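Local coordinates for protein cellulase (Bacillus sp. BG-CS10, PDB 5E09) that probably hydrolyses beta-1,4-glucosidic bonds in cellulose with a family 5 catalytic barrel that is joined to a family 46 carbohydrate-binding module, at residues V84-V87 with I88-L92; A122-T125 with A126-Q130; F166-E169 with L170-F174. All coordinates share one frame; numbering follows the deposited sequence.

How the contacts relate
Read from the N terminus, the three contacts follow in series; none nests in or crosses another, and each closes just one turn of a helix rather than a long loop. Contact 1 lies on helix 78-93, between barrel strands 57-60 and 97-100. Contact 2 comes next, on helix 117-134, its centre about 21 Å from that of contact 1. Contact 3 follows strand 142-145, on helix 161-181. Contacts 2 and 3 touch: Tyr124 reaches Leu170 and Trp128 packs on Phe174, with centres about 12 Å apart. Contact 1 touches neither. All three belong to the helical layer around the eight-stranded glycosyl hydrolase barrel.

Contact 1 of 3, residues V84-V87 with I88-L92; sequences VEQV and IDWAL
Val84 to Leu92 form about two and a half turns of regular alpha-helix, in which Ile88, Asp89, Trp90 and Ala91 each give their backbone N-H to the carbonyl four residues earlier, as in the 2.9 Å bond from Trp90 N to Gln86 O. The same pair makes the main side-chain contact. Gln86 CG is anti to the backbone N (chi1 172°), and a bend at chi2 lays the chain over the indole of Trp90. Gln86 CG sits 3.8 Å from the centroid of the Trp90 six-membered ring, 25° off the normal, a CH-pi contact over the face. The amide plane is inclined 43° to the ring, and Gln86 NE2 lies 3.3 Å from Trp90 NE1; both are donors, so no hydrogen bond joins them. The helix is the connection of a beta-alpha-beta unit of the TIM barrel, running from strand 57-60 to strand 97-100. The buried side of the helix carries Val84 and Ile88, which lie side by side with Val84 CG1 4.1 Å from Ile88 CD1. Val87 and Ala91 pack on Ile47 of helix 44-52 and on strand 57-60. On another side, the carboxylates of Glu85 and Asp89 approach to 4.4 Å between Glu85 OE2 and Asp89 OD2. Such like charges would repel, but a salt bridge from Glu85 to Arg134 and a hydrogen bond between Asp89 and His138 probably offset this.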
loop_
_atom_site.group_PDB
_atom_site.type_symbol
_atom_site.label_atom_id
_atom_site.label_comp_id
_atom_site.label_asym_id
_atom_site.label_seq_id
_atom_site.Cartn_x
_atom_site.Cartn_y
_atom_site.Cartn_z
ATOM N N VAL A 84 14.504 -19.114 -8.669
ATOM C CA VAL A 84 14.387 -18.516 -7.341
ATOM C C VAL A 84 15.759 -18.358 -6.666
ATOM O O VAL A 84 16.106 -17.275 -6.159
ATOM C CB VAL A 84 13.459 -19.358 -6.431
ATOM C CG1 VAL A 84 13.514 -18.868 -4.989
ATOM C CG2 VAL A 84 12.029 -19.322 -6.952
ATOM N N GLU A 85 16.544 -19.435 -6.682
ATOM C CA GLU A 85 17.869 -19.410 -6.071
ATOM C C GLU A 85 18.781 -18.403 -6.757
ATOM O O GLU A 85 19.568 -17.721 -6.101
ATOM C CB GLU A 85 18.521 -20.794 -6.104
ATOM C CG GLU A 85 19.947 -20.790 -5.566
ATOM C CD GLU A 85 20.557 -22.177 -5.472
ATOM O OE1 GLU A 85 20.015 -23.116 -6.096
ATOM O OE2 GLU A 85 21.580 -22.325 -4.764
ATOM N N GLN A 86 18.678 -18.313 -8.079
ATOM C CA GLN A 86 19.495 -17.370 -8.827
ATOM C C GLN A 86 19.169 -15.943 -8.412
ATOM O O GLN A 86 20.069 -15.133 -8.189
ATOM C CB GLN A 86 19.296 -17.542 -10.333
ATOM C CG GLN A 86 19.986 -16.459 -11.147
ATOM C CD GLN A 86 20.824 -17.014 -12.279
ATOM O OE1 GLN A 86 20.402 -17.922 -12.994
ATOM N NE2 GLN A 86 22.029 -16.475 -12.439
ATOM N N VAL A 87 17.881 -15.635 -8.296
ATOM C CA VAL A 87 17.492 -14.288 -7.894
ATOM C C VAL A 87 18.044 -13.984 -6.503
ATOM O O VAL A 87 18.613 -12.901 -6.260
ATOM C CB VAL A 87 15.978 -14.107 -7.909
ATOM C CG1 VAL A 87 15.600 -12.770 -7.285
ATOM C CG2 VAL A 87 15.463 -14.204 -9.332
ATOM N N ILE A 88 17.905 -14.958 -5.604
ATOM C CA ILE A 88 18.450 -14.817 -4.254
ATOM C C ILE A 88 19.966 -14.557 -4.272
ATOM O O ILE A 88 20.479 -13.734 -3.502
ATOM C CB ILE A 88 18.139 -16.070 -3.406
ATOM C CG1 ILE A 88 16.635 -16.149 -3.138
ATOM C CG2 ILE A 88 18.917 -16.046 -2.096
ATOM C CD1 ILE A 88 16.207 -17.361 -2.343
ATOM N N ASP A 89 20.674 -15.248 -5.160
ATOM C CA ASP A 89 22.119 -15.073 -5.288
ATOM C C ASP A 89 22.447 -13.670 -5.767
ATOM O O ASP A 89 23.340 -13.026 -5.227
ATOM C CB ASP A 89 22.718 -16.110 -6.243
ATOM C CG ASP A 89 22.719 -17.507 -5.655
ATOM O OD1 ASP A 89 22.597 -17.633 -4.417
ATOM O OD2 ASP A 89 22.850 -18.480 -6.429
ATOM N N TRP A 90 21.720 -13.208 -6.781
ATOM C CA TRP A 90 21.881 -11.852 -7.298
ATOM C C TRP A 90 21.725 -10.815 -6.196
ATOM O O TRP A 90 22.524 -9.879 -6.083
ATOM C CB TRP A 90 20.861 -11.573 -8.399
ATOM C CG TRP A 90 21.147 -12.258 -9.693
ATOM C CD1 TRP A 90 22.329 -12.812 -10.089
ATOM C CD2 TRP A 90 20.229 -12.455 -10.773
ATOM N NE1 TRP A 90 22.203 -13.340 -11.351
ATOM C CE2 TRP A 90 20.922 -13.135 -11.792
ATOM C CE3 TRP A 90 18.889 -12.116 -10.977
ATOM C CZ2 TRP A 90 20.320 -13.490 -12.996
ATOM C CZ3 TRP A 90 18.291 -12.471 -12.172
ATOM C CH2 TRP A 90 19.007 -13.151 -13.167
ATOM N N ALA A 91 20.687 -10.993 -5.384
ATOM C CA ALA A 91 20.395 -10.053 -4.312
ATOM C C ALA A 91 21.462 -10.096 -3.220
ATOM O O ALA A 91 21.827 -9.063 -2.664
ATOM C CB ALA A 91 19.015 -10.330 -3.733
ATOM N N LEU A 92 21.968 -11.288 -2.916
ATOM C CA LEU A 92 23.060 -11.403 -1.951
ATOM C C LEU A 92 24.329 -10.728 -2.486
ATOM O O LEU A 92 25.054 -10.081 -1.733
ATOM C CB LEU A 92 23.326 -12.871 -1.602
ATOM C CG LEU A 92 22.232 -13.540 -0.757
ATOM C CD1 LEU A 92 22.453 -15.040 -0.635
ATOM C CD2 LEU A 92 22.134 -12.892 0.621
#

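Contact 2 of 3, residues A122-T125 with A126-Q130; sequences AKYT and ALWEQ
Tyr124 and Trp128, one helical turn apart, meet as an edge-to-face aromatic pair. The pyrrole edge of Trp128 is directed at one face of Tyr124, with Trp128 CD1 3.7 Å from Tyr124 CZ, and the five-membered ring of the indole stands at 75° to the phenol. Different first torsions bring the rings together: the Tyr124 ring is carried away from its backbone N (chi1 -174°), whereas CG of Trp128 stays beside its own. The same two residues are joined by the backbone bond from Trp128 N to Tyr124 O, 3.0 Å. Next along the helix, Thr125 and Glu129 run side by side, the methyl CG2 of Thr125 3.4 Å from Glu129 OE2, while Thr125 OG1 bonds back to the carbonyl of Met121. Ala126 O is gripped twice by Gln130, through its backbone N and through its amide, with Gln130 NE2 3.3 Å from Ala126 O; the two donors arrive from opposite faces of the carbonyl plane, the amide from well above it. Outside partners help to hold these groups in place. Tyr124 OH bonds to Leu170 O, Trp128 NE1 to Ser146 O, and the Gln130 amide to the backbone of Tyr74 and Ile76. Helix 117-134 lies against helix 161-181, where Phe174 meets the Trp128 ring edge-to-face and Ile177 touches Thr125, Trp128 and Glu129; Phe144 of barrel strand 142-145 meets the indole as well.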
loop_
_atom_site.group_PDB
_atom_site.type_symbol
_atom_site.label_atom_id
_atom_site.label_comp_id
_atom_site.label_asym_id
_atom_site.label_seq_id
_atom_site.Cartn_x
_atom_site.Cartn_y
_atom_site.Cartn_z
ATOM N N ALA A 122 2.582 -32.718 6.105
ATOM C CA ALA A 122 3.518 -33.438 5.245
ATOM C C ALA A 122 4.115 -32.534 4.157
ATOM O O ALA A 122 5.336 -32.499 3.972
ATOM C CB ALA A 122 2.837 -34.643 4.616
ATOM N N LYS A 123 3.254 -31.807 3.445
ATOM C CA LYS A 123 3.691 -30.915 2.369
ATOM C C LYS A 123 4.548 -29.776 2.900
ATOM O O LYS A 123 5.564 -29.427 2.314
ATOM C CB LYS A 123 2.495 -30.322 1.622
ATOM C CG LYS A 123 1.618 -31.324 0.919
ATOM C CD LYS A 123 0.540 -30.631 0.097
ATOM C CE LYS A 123 1.144 -29.794 -1.017
ATOM N NZ LYS A 123 0.094 -29.217 -1.908
ATOM N N TYR A 124 4.097 -29.186 4.001
ATOM C CA TYR A 124 4.792 -28.092 4.664
ATOM C C TYR A 124 6.202 -28.526 5.064
ATOM O O TYR A 124 7.198 -27.813 4.827
ATOM C CB TYR A 124 3.978 -27.652 5.880
ATOM C CG TYR A 124 4.482 -26.429 6.609
ATOM C CD1 TYR A 124 4.275 -25.154 6.100
ATOM C CD2 TYR A 124 5.127 -26.548 7.836
ATOM C CE1 TYR A 124 4.718 -24.030 6.782
ATOM C CE2 TYR A 124 5.573 -25.442 8.517
ATOM C CZ TYR A 124 5.367 -24.186 7.990
ATOM O OH TYR A 124 5.813 -23.082 8.682
ATOM N N THR A 125 6.276 -29.720 5.641
ATOM C CA THR A 125 7.545 -30.313 6.041
ATOM C C THR A 125 8.465 -30.570 4.851
ATOM O O THR A 125 9.647 -30.228 4.903
ATOM C CB THR A 125 7.324 -31.627 6.785
ATOM O OG1 THR A 125 6.542 -31.369 7.955
ATOM C CG2 THR A 125 8.652 -32.237 7.187
ATOM N N ALA A 126 7.924 -31.167 3.789
ATOM C CA ALA A 126 8.699 -31.418 2.574
ATOM C C ALA A 126 9.252 -30.120 1.978
ATOM O O ALA A 126 10.418 -30.052 1.556
ATOM C CB ALA A 126 7.846 -32.152 1.546
ATOM N N LEU A 127 8.407 -29.094 1.951
ATOM C CA LEU A 127 8.801 -27.781 1.458
ATOM C C LEU A 127 9.958 -27.206 2.247
ATOM O O LEU A 127 10.996 -26.868 1.675
ATOM C CB LEU A 127 7.631 -26.797 1.506
ATOM C CG LEU A 127 6.760 -26.712 0.259
ATOM C CD1 LEU A 127 5.748 -25.581 0.385
ATOM C CD2 LEU A 127 7.639 -26.524 -0.968
ATOM N N TRP A 128 9.790 -27.079 3.560
ATOM C CA TRP A 128 10.852 -26.440 4.331
ATOM C C TRP A 128 12.091 -27.327 4.468
ATOM O O TRP A 128 13.175 -26.827 4.759
ATOM C CB TRP A 128 10.338 -25.989 5.700
ATOM C CG TRP A 128 9.662 -24.655 5.600
ATOM C CD1 TRP A 128 8.348 -24.367 5.853
ATOM C CD2 TRP A 128 10.270 -23.424 5.159
ATOM N NE1 TRP A 128 8.108 -23.032 5.618
ATOM C CE2 TRP A 128 9.252 -22.443 5.199
ATOM C CE3 TRP A 128 11.557 -23.073 4.758
ATOM C CZ2 TRP A 128 9.516 -21.112 4.838
ATOM C CZ3 TRP A 128 11.805 -21.751 4.404
ATOM C CH2 TRP A 128 10.786 -20.787 4.448
ATOM N N GLU A 129 11.946 -28.627 4.223
ATOM C CA GLU A 129 13.114 -29.500 4.144
ATOM C C GLU A 129 13.913 -29.202 2.877
ATOM O O GLU A 129 15.131 -28.994 2.941
ATOM C CB GLU A 129 12.705 -30.970 4.183
ATOM C CG GLU A 129 12.484 -31.516 5.585
ATOM C CD GLU A 129 11.859 -32.904 5.589
ATOM O OE1 GLU A 129 11.498 -33.401 4.499
ATOM O OE2 GLU A 129 11.728 -33.495 6.685
ATOM N N GLN A 130 13.236 -29.163 1.729
ATOM C CA GLN A 130 13.930 -28.848 0.476
ATOM C C GLN A 130 14.555 -27.444 0.506
ATOM O O GLN A 130 15.685 -27.252 0.046
ATOM C CB GLN A 130 12.987 -28.969 -0.718
ATOM C CG GLN A 130 12.493 -30.369 -0.978
ATOM C CD GLN A 130 11.451 -30.416 -2.075
ATOM O OE1 GLN A 130 11.777 -30.328 -3.257
ATOM N NE2 GLN A 130 10.189 -30.555 -1.691
#

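Contact 3 of 3, residues F166-E169 with L170-F174; sequences FLEE and LNTAF
The amide of Asn171 turns one face to the preceding turn: the CD1 methyl of Leu167 lies obliquely over it, with Leu167 CD1 3.5 Å from Asn171 ND2, and Leu167 O lies over the same face. With chi1 near 180°, the Leu167 chain runs forward along the helix to Asn171. Asn171 ND2 is 3.4 Å from Leu167 O without a hydrogen bond, because the oxygen sits above the face whereas the N-H bonds of ND2 lie in the amide plane and point past it. That carbonyl is instead taken by the backbone, at 2.9 Å from Asn171 N. The polar end of Asn171 is held through OD1 by the hydroxyl of Ser146, while the side chain touches Leu192 and Pro193 of barrel strand 190-193. This helix, 161-181, packs on the outside of the TIM barrel between helices 117-134 and 201-214. On the side near helix 201-214, Thr172 turns its hydroxyl back to the previous turn: OG1, placed beside its own backbone N (chi1 -61°), donates to Glu168 O at 2.7 Å. Thr172 N gives a second bond to Glu168 O at 2.9 Å, from the opposite face of the carbonyl plane, so one oxygen holds two donors of one residue. The Glu168 side chain touches Thr210 and Asp213. On the side of helix 117-134, Leu170 and Ala173 rest on Met121, and Glu169 OE1 is hydrogen-bonded to the Tyr117 hydroxyl.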
loop_
_atom_site.group_PDB
_atom_site.type_symbol
_atom_site.label_atom_id
_atom_site.label_comp_id
_atom_site.label_asym_id
_atom_site.label_seq_id
_atom_site.Cartn_x
_atom_site.Cartn_y
_atom_site.Cartn_z
ATOM N N PHE A 166 -2.793 -24.187 15.497
ATOM C CA PHE A 166 -2.284 -24.530 14.168
ATOM C C PHE A 166 -1.080 -23.679 13.776
ATOM O O PHE A 166 -0.083 -24.195 13.260
ATOM C CB PHE A 166 -3.375 -24.373 13.104
ATOM C CG PHE A 166 -4.502 -25.356 13.230
ATOM C CD1 PHE A 166 -4.313 -26.578 13.860
ATOM C CD2 PHE A 166 -5.757 -25.060 12.711
ATOM C CE1 PHE A 166 -5.354 -27.482 13.975
ATOM C CE2 PHE A 166 -6.803 -25.958 12.825
ATOM C CZ PHE A 166 -6.602 -27.172 13.456
ATOM N N LEU A 167 -1.178 -22.372 14.007
ATOM C CA LEU A 167 -0.087 -21.477 13.652
ATOM C C LEU A 167 1.134 -21.803 14.493
ATOM O O LEU A 167 2.254 -21.820 13.980
ATOM C CB LEU A 167 -0.484 -20.012 13.827
ATOM C CG LEU A 167 0.626 -19.010 13.494
ATOM C CD1 LEU A 167 1.257 -19.308 12.134
ATOM C CD2 LEU A 167 0.103 -17.592 13.533
ATOM N N GLU A 168 0.929 -22.082 15.778
ATOM C CA GLU A 168 2.070 -22.414 16.625
ATOM C C GLU A 168 2.738 -23.715 16.174
ATOM O O GLU A 168 3.963 -23.842 16.227
ATOM C CB GLU A 168 1.661 -22.510 18.095
ATOM C CG GLU A 168 2.843 -22.807 19.011
ATOM C CD GLU A 168 2.696 -22.193 20.395
ATOM O OE1 GLU A 168 1.607 -21.659 20.700
ATOM O OE2 GLU A 168 3.676 -22.241 21.176
ATOM N N GLU A 169 1.937 -24.673 15.714
ATOM C CA GLU A 169 2.489 -25.935 15.231
ATOM C C GLU A 169 3.259 -25.748 13.928
ATOM O O GLU A 169 4.301 -26.370 13.728
ATOM C CB GLU A 169 1.381 -26.976 15.045
ATOM C CG GLU A 169 0.764 -27.449 16.355
ATOM C CD GLU A 169 -0.626 -28.043 16.177
ATOM O OE1 GLU A 169 -0.923 -28.562 15.078
ATOM O OE2 GLU A 169 -1.422 -27.986 17.140
ATOM N N LEU A 170 2.743 -24.903 13.039
ATOM C CA LEU A 170 3.455 -24.598 11.801
ATOM C C LEU A 170 4.787 -23.911 12.097
ATOM O O LEU A 170 5.828 -24.293 11.557
ATOM C CB LEU A 170 2.601 -23.713 10.892
ATOM C CG LEU A 170 1.416 -24.393 10.208
ATOM C CD1 LEU A 170 0.671 -23.371 9.384
ATOM C CD2 LEU A 170 1.881 -25.553 9.337
ATOM N N ASN A 171 4.739 -22.900 12.960
ATOM C CA ASN A 171 5.925 -22.131 13.309
ATOM C C ASN A 171 6.976 -23.013 13.984
ATOM O O ASN A 171 8.163 -22.937 13.657
ATOM C CB ASN A 171 5.548 -20.947 14.209
ATOM C CG ASN A 171 4.935 -19.789 13.425
ATOM O OD1 ASN A 171 5.169 -19.650 12.227
ATOM N ND2 ASN A 171 4.150 -18.954 14.104
ATOM N N THR A 172 6.524 -23.869 14.898
ATOM C CA THR A 172 7.404 -24.774 15.639
ATOM C C THR A 172 8.031 -25.824 14.725
ATOM O O THR A 172 9.246 -26.072 14.779
ATOM C CB THR A 172 6.638 -25.474 16.781
ATOM O OG1 THR A 172 6.145 -24.480 17.685
ATOM C CG2 THR A 172 7.543 -26.417 17.542
ATOM N N ALA A 173 7.205 -26.429 13.876
ATOM C CA ALA A 173 7.701 -27.411 12.911
ATOM C C ALA A 173 8.754 -26.795 11.980
ATOM O O ALA A 173 9.821 -27.371 11.751
ATOM C CB ALA A 173 6.541 -27.991 12.099
ATOM N N PHE A 174 8.426 -25.626 11.442
ATOM C CA PHE A 174 9.334 -24.839 10.613
ATOM C C PHE A 174 10.681 -24.620 11.321
ATOM O O PHE A 174 11.753 -24.969 10.792
ATOM C CB PHE A 174 8.646 -23.511 10.268
ATOM C CG PHE A 174 9.565 -22.437 9.771
ATOM C CD1 PHE A 174 10.167 -22.534 8.527
ATOM C CD2 PHE A 174 9.781 -21.300 10.531
ATOM C CE1 PHE A 174 11.000 -21.528 8.057
ATOM C CE2 PHE A 174 10.610 -20.282 10.073
ATOM C CZ PHE A 174 11.224 -20.398 8.830
#